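Local coordinates for glycosylation Associate Protein 2 (Streptococcus agalactiae serotype V, PDB 6OYC), which probably works with its Gap partners in the accessory Sec system, taking part in the glycosylation and secretion of a serine-rich adhesin, at residues 140-145 with 158-163; 192-195 with 199-202. One frame throughout, in Å; residues are numbered along the deposited sequence.

Contact 1: 140-145 with 158-163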
loop_
_atom_site.group_PDB
_atom_site.type_symbol
_atom_site.label_atom_id
_atom_site.label_comp_id
_atom_site.label_asym_id
_atom_site.label_seq_id
_atom_site.Cartn_x
_atom_site.Cartn_y
_atom_site.Cartn_z
ATOM N N ILE B 140 -18.670 0.973 -16.433
ATOM C CA ILE B 140 -18.320 0.850 -17.840
ATOM C C ILE B 140 -19.588 0.904 -18.687
ATOM O O ILE B 140 -20.614 0.293 -18.348
ATOM C CB ILE B 140 -17.515 -0.441 -18.075
ATOM C CG1 ILE B 140 -16.167 -0.338 -17.368
ATOM C CG2 ILE B 140 -17.323 -0.708 -19.571
ATOM C CD1 ILE B 140 -15.245 -1.525 -17.604
ATOM N N GLN B 141 -19.536 1.678 -19.765
ATOM C CA GLN B 141 -20.609 1.729 -20.757
ATOM C C GLN B 141 -20.042 1.171 -22.062
ATOM O O GLN B 141 -19.252 1.837 -22.741
ATOM C CB GLN B 141 -21.137 3.151 -20.920
ATOM C CG GLN B 141 -21.845 3.680 -19.682
ATOM C CD GLN B 141 -22.077 5.184 -19.710
ATOM O OE1 GLN B 141 -21.166 5.975 -19.993
ATOM N NE2 GLN B 141 -23.298 5.584 -19.415
ATOM N N ILE B 142 -20.414 -0.068 -22.392
ATOM C CA ILE B 142 -19.970 -0.685 -23.636
ATOM C C ILE B 142 -20.714 -0.041 -24.796
ATOM O O ILE B 142 -21.852 0.418 -24.648
ATOM C CB ILE B 142 -20.207 -2.210 -23.590
ATOM C CG1 ILE B 142 -19.462 -2.820 -22.407
ATOM C CG2 ILE B 142 -19.720 -2.917 -24.878
ATOM C CD1 ILE B 142 -20.191 -4.020 -21.843
ATOM N N ARG B 143 -20.063 0.041 -25.951
ATOM C CA ARG B 143 -20.773 0.571 -27.105
ATOM C C ARG B 143 -21.988 -0.307 -27.387
ATOM O O ARG B 143 -21.908 -1.540 -27.323
ATOM C CB ARG B 143 -19.855 0.670 -28.321
ATOM C CG ARG B 143 -19.582 -0.603 -29.067
ATOM C CD ARG B 143 -18.964 -0.225 -30.382
ATOM N NE ARG B 143 -17.910 -1.144 -30.767
ATOM C CZ ARG B 143 -18.121 -2.244 -31.474
ATOM N NH1 ARG B 143 -19.352 -2.549 -31.857
ATOM N NH2 ARG B 143 -17.103 -3.027 -31.801
ATOM N N ASN B 144 -23.128 0.340 -27.647
ATOM C CA ASN B 144 -24.414 -0.354 -27.604
ATOM C C ASN B 144 -24.609 -1.342 -28.745
ATOM O O ASN B 144 -25.461 -2.225 -28.632
ATOM C CB ASN B 144 -25.547 0.663 -27.590
ATOM C CG ASN B 144 -25.586 1.431 -26.280
ATOM O OD1 ASN B 144 -24.626 2.116 -25.918
ATOM N ND2 ASN B 144 -26.671 1.286 -25.546
ATOM N N ASP B 145 -23.834 -1.233 -29.823
ATOM C CA ASP B 145 -23.959 -2.149 -30.947
ATOM C C ASP B 145 -22.904 -3.252 -30.917
ATOM O O ASP B 145 -22.652 -3.877 -31.953
ATOM C CB ASP B 145 -23.910 -1.383 -32.278
ATOM C CG ASP B 145 -22.574 -0.707 -32.526
ATOM O OD1 ASP B 145 -21.845 -0.438 -31.546
ATOM O OD2 ASP B 145 -22.253 -0.434 -33.703
ATOM N N LEU B 158 -15.341 -7.795 -15.939
ATOM C CA LEU B 158 -16.136 -7.772 -17.152
ATOM C C LEU B 158 -15.362 -8.488 -18.247
ATOM O O LEU B 158 -14.163 -8.243 -18.444
ATOM C CB LEU B 158 -16.471 -6.342 -17.584
ATOM C CG LEU B 158 -16.977 -6.157 -19.014
ATOM C CD1 LEU B 158 -18.231 -6.980 -19.287
ATOM C CD2 LEU B 158 -17.232 -4.666 -19.296
ATOM N N GLU B 159 -16.056 -9.371 -18.952
ATOM C CA GLU B 159 -15.470 -10.251 -19.948
ATOM C C GLU B 159 -16.152 -9.978 -21.282
ATOM O O GLU B 159 -17.378 -10.096 -21.391
ATOM C CB GLU B 159 -15.653 -11.708 -19.521
ATOM C CG GLU B 159 -14.740 -12.700 -20.180
ATOM C CD GLU B 159 -14.947 -14.094 -19.627
ATOM O OE1 GLU B 159 -15.823 -14.258 -18.741
ATOM O OE2 GLU B 159 -14.241 -15.017 -20.083
ATOM N N LEU B 160 -15.358 -9.609 -22.284
ATOM C CA LEU B 160 -15.835 -9.348 -23.630
ATOM C C LEU B 160 -15.145 -10.300 -24.584
ATOM O O LEU B 160 -13.920 -10.449 -24.534
ATOM C CB LEU B 160 -15.560 -7.906 -24.044
ATOM C CG LEU B 160 -16.158 -6.919 -23.045
ATOM C CD1 LEU B 160 -15.343 -5.638 -22.940
ATOM C CD2 LEU B 160 -17.591 -6.630 -23.450
ATOM N N GLU B 161 -15.926 -10.931 -25.460
ATOM C CA GLU B 161 -15.371 -11.868 -26.428
ATOM C C GLU B 161 -16.003 -11.667 -27.799
ATOM O O GLU B 161 -17.230 -11.583 -27.909
ATOM C CB GLU B 161 -15.576 -13.307 -25.952
ATOM C CG GLU B 161 -15.059 -14.351 -26.915
ATOM C CD GLU B 161 -15.111 -15.748 -26.324
ATOM O OE1 GLU B 161 -15.750 -15.932 -25.260
ATOM O OE2 GLU B 161 -14.501 -16.658 -26.923
ATOM N N GLY B 162 -15.165 -11.602 -28.831
ATOM C CA GLY B 162 -15.654 -11.543 -30.206
ATOM C C GLY B 162 -14.643 -10.876 -31.130
ATOM O O GLY B 162 -13.430 -10.988 -30.932
ATOM N N GLN B 163 -15.175 -10.204 -32.143
ATOM C CA GLN B 163 -14.375 -9.443 -33.092
ATOM C C GLN B 163 -14.497 -7.961 -32.794
ATOM O O GLN B 163 -15.610 -7.424 -32.752
ATOM C CB GLN B 163 -14.815 -9.734 -34.520
ATOM C CG GLN B 163 -14.967 -11.236 -34.784
ATOM C CD GLN B 163 -13.903 -11.788 -35.717
ATOM O OE1 GLN B 163 -12.782 -11.281 -35.762
ATOM N NE2 GLN B 163 -14.248 -12.836 -36.464
#
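Ile-140 and Ile-142 of strand 140-142 meet Leu-158 and Leu-160 of strand 158-161 through methyl groups, and the contact between them is wholly apolar. Leu-158 CD2 is the shared point: Ile-140 CG2 lies 4.0 Å from Leu-158 CD2, with Ile-140 CD1 almost as close, so both branches of the isoleucine border one leucine methyl. The CD1 of Ile-142 reaches Leu-158 CD2 tip to tip, again at 4.0 Å. Against Leu-160 the same isoleucine slides past in the opposite direction, and Ile-142 CD1 comes to 4.0 Å from Leu-160 CD2. In Leu-158 the CG is anti to the backbone N (chi1 165°), which carries CD2 out to where the two isoleucines can share it.

The axes of strands 140-142 and 158-161 approach to 10.9 Å and run nearly parallel, at 17°, too far apart for backbone pairing, and each strand belongs to a different antiparallel sheet. Strand 140-142 is at the edge of one, pairing with strand 168-180, while strand 157-165 runs between strands 149-153 and 251-262 in the other. The layers face each other as in a beta-sandwich. Leu-172, Phe-174 and Leu-254 pack on Ile-140, Val-150 on Leu-158, and Leu-171 and Phe-146 on Leu-160.

On the strand, Gln-141 OE1 is hydrogen-bonded to Asn-173 ND2. In the turn that follows, Arg-143 NH1 makes a weak hydrogen bond, part of a salt bridge, to Asp-145 OD1 at 3.3 Å; the oxygen lies at the guanidinium edge, in its plane, and the N-H points nearly straight at it (167°). Glu-147 supplies a second carboxylate to NH1, and NE bonds to the carbonyl of Phe-170, so the guanidinium is tied both to the loop and to strand 168-180.

Contact 2: 192-195 with 199-202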
loop_
_atom_site.group_PDB
_atom_site.type_symbol
_atom_site.label_atom_id
_atom_site.label_comp_id
_atom_site.label_asym_id
_atom_site.label_seq_id
_atom_site.Cartn_x
_atom_site.Cartn_y
_atom_site.Cartn_z
ATOM N N HIS B 192 -6.362 -6.078 -16.106
ATOM C CA HIS B 192 -7.024 -6.751 -17.210
ATOM C C HIS B 192 -6.195 -7.946 -17.617
ATOM O O HIS B 192 -5.057 -8.112 -17.183
ATOM C CB HIS B 192 -7.196 -5.829 -18.401
ATOM C CG HIS B 192 -5.896 -5.473 -19.027
ATOM N ND1 HIS B 192 -4.952 -4.712 -18.370
ATOM C CD2 HIS B 192 -5.354 -5.811 -20.221
ATOM C CE1 HIS B 192 -3.890 -4.576 -19.145
ATOM N NE2 HIS B 192 -4.105 -5.242 -20.266
ATOM N N ILE B 193 -6.783 -8.752 -18.492
ATOM C CA ILE B 193 -6.153 -9.919 -19.084
ATOM C C ILE B 193 -6.668 -10.060 -20.510
ATOM O O ILE B 193 -7.864 -9.900 -20.762
ATOM C CB ILE B 193 -6.458 -11.185 -18.269
ATOM C CG1 ILE B 193 -5.539 -11.262 -17.060
ATOM C CG2 ILE B 193 -6.281 -12.413 -19.130
ATOM C CD1 ILE B 193 -6.125 -12.114 -15.974
ATOM N N ILE B 194 -5.758 -10.375 -21.434
ATOM C CA ILE B 194 -6.058 -10.605 -22.841
ATOM C C ILE B 194 -5.867 -12.078 -23.151
ATOM O O ILE B 194 -4.913 -12.693 -22.672
ATOM C CB ILE B 194 -5.133 -9.789 -23.768
ATOM C CG1 ILE B 194 -5.139 -8.310 -23.412
ATOM C CG2 ILE B 194 -5.537 -10.006 -25.206
ATOM C CD1 ILE B 194 -6.498 -7.757 -23.327
ATOM N N GLU B 195 -6.744 -12.636 -23.988
ATOM C CA GLU B 195 -6.511 -13.923 -24.635
ATOM C C GLU B 195 -6.856 -13.787 -26.108
ATOM O O GLU B 195 -7.923 -13.262 -26.448
ATOM C CB GLU B 195 -7.338 -15.038 -24.009
ATOM C CG GLU B 195 -7.205 -15.131 -22.504
ATOM C CD GLU B 195 -8.324 -15.951 -21.886
ATOM O OE1 GLU B 195 -9.028 -15.449 -20.975
ATOM O OE2 GLU B 195 -8.509 -17.105 -22.327
ATOM N N ASP B 199 -5.545 -6.360 -29.446
ATOM C CA ASP B 199 -4.824 -5.219 -28.922
ATOM C C ASP B 199 -5.855 -4.251 -28.367
ATOM O O ASP B 199 -6.922 -4.064 -28.961
ATOM C CB ASP B 199 -3.959 -4.571 -30.012
ATOM C CG ASP B 199 -2.817 -5.485 -30.488
ATOM O OD1 ASP B 199 -2.603 -6.562 -29.887
ATOM O OD2 ASP B 199 -2.119 -5.124 -31.459
ATOM N N ILE B 200 -5.570 -3.678 -27.210
ATOM C CA ILE B 200 -6.439 -2.657 -26.645
ATOM C C ILE B 200 -5.637 -1.380 -26.449
ATOM O O ILE B 200 -4.434 -1.410 -26.157
ATOM C CB ILE B 200 -7.102 -3.097 -25.320
ATOM C CG1 ILE B 200 -6.050 -3.391 -24.264
ATOM C CG2 ILE B 200 -7.998 -4.314 -25.532
ATOM C CD1 ILE B 200 -6.643 -3.671 -22.903
ATOM N N ARG B 201 -6.327 -0.248 -26.621
ATOM C CA ARG B 201 -5.770 1.083 -26.434
ATOM C C ARG B 201 -6.674 1.907 -25.522
ATOM O O ARG B 201 -7.889 1.994 -25.737
ATOM C CB ARG B 201 -5.587 1.811 -27.770
ATOM C CG ARG B 201 -5.178 3.269 -27.563
ATOM C CD ARG B 201 -5.114 4.055 -28.864
ATOM N NE ARG B 201 -4.034 3.571 -29.714
ATOM C CZ ARG B 201 -4.035 3.607 -31.042
ATOM N NH1 ARG B 201 -5.060 4.121 -31.712
ATOM N NH2 ARG B 201 -2.996 3.121 -31.701
ATOM N N LEU B 202 -6.073 2.533 -24.527
ATOM C CA LEU B 202 -6.767 3.431 -23.622
ATOM C C LEU B 202 -6.498 4.868 -24.051
ATOM O O LEU B 202 -5.338 5.265 -24.187
ATOM C CB LEU B 202 -6.270 3.201 -22.196
ATOM C CG LEU B 202 -7.217 3.363 -21.025
ATOM C CD1 LEU B 202 -8.432 2.459 -21.199
ATOM C CD2 LEU B 202 -6.462 3.037 -19.753
#
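His-192 and Ile-200 approach from opposite directions, and the end of the isoleucine meets the imidazole at its CD2-NE2 bond. Ile-200 CD1 is 3.7 Å from His-192 CD2 and 4.0 Å from His-192 NE2. The methyl approaches the ring obliquely, so the contact is one of van der Waals packing. CG of His-192 and CG1 of Ile-200 each sit between the backbone N and the carbonyl carbon of their own residue, the crowded position, with chi1 of 68° in His-192 and 61° in Ile-200. From there chi2 of Ile-200 is extended (173°), carrying CD1 toward the ring.

Ile-194, two residues further along the same strand, brings a second methyl to this point. Its side chain slides past that of Ile-200 in the opposite direction, and Ile-194 CD1 ends 4.1 Å from Ile-200 CD1. The same Ile-194 methyl lies at the edge of the imidazole, in the ring plane. Ile-200 CD1 therefore bears on an aromatic ring and an aliphatic tip at once, while the ring has one methyl in its plane and another oblique to it. The ring's rotation is also held at ND1, which is hydrogen-bonded to the carbonyl O of Leu-190 in the same strand.

These segments are close in sequence but do not form a hairpin: they belong to separate layers whose inward residues meet across a sandwich-like interface. Strand 185-195 pairs with strand 251-262, where Leu-254 touches His-192 and Val-252 touches Ile-194. Strand 198-208 lies between strands 238-247 and 215-222 in the facing sheet, with Ala-246 against Ile-200, and Leu-226 of a neighbouring loop reaches both His-192 and Ile-200.

Overall arrangement
Both contacts join the same pair of antiparallel sheets, and their centres are 12 Å apart, with nearest atoms about 5 Å apart and not touching. Both segments of contact 1 precede both of contact 2 in the chain. In one sheet strands 157-165 and 185-195 both pair with strand 251-262; in the other, strands 140-142 and 198-208 are separated by strands 168-180 and 238-247. The two contacts thus sample neighbouring parts of one inter-sheet interface in the all-beta part of the chain. In sequence, that part lies between the N-terminal parallel sheet and the C-terminal mixed sheet of alpha/beta-hydrolase type.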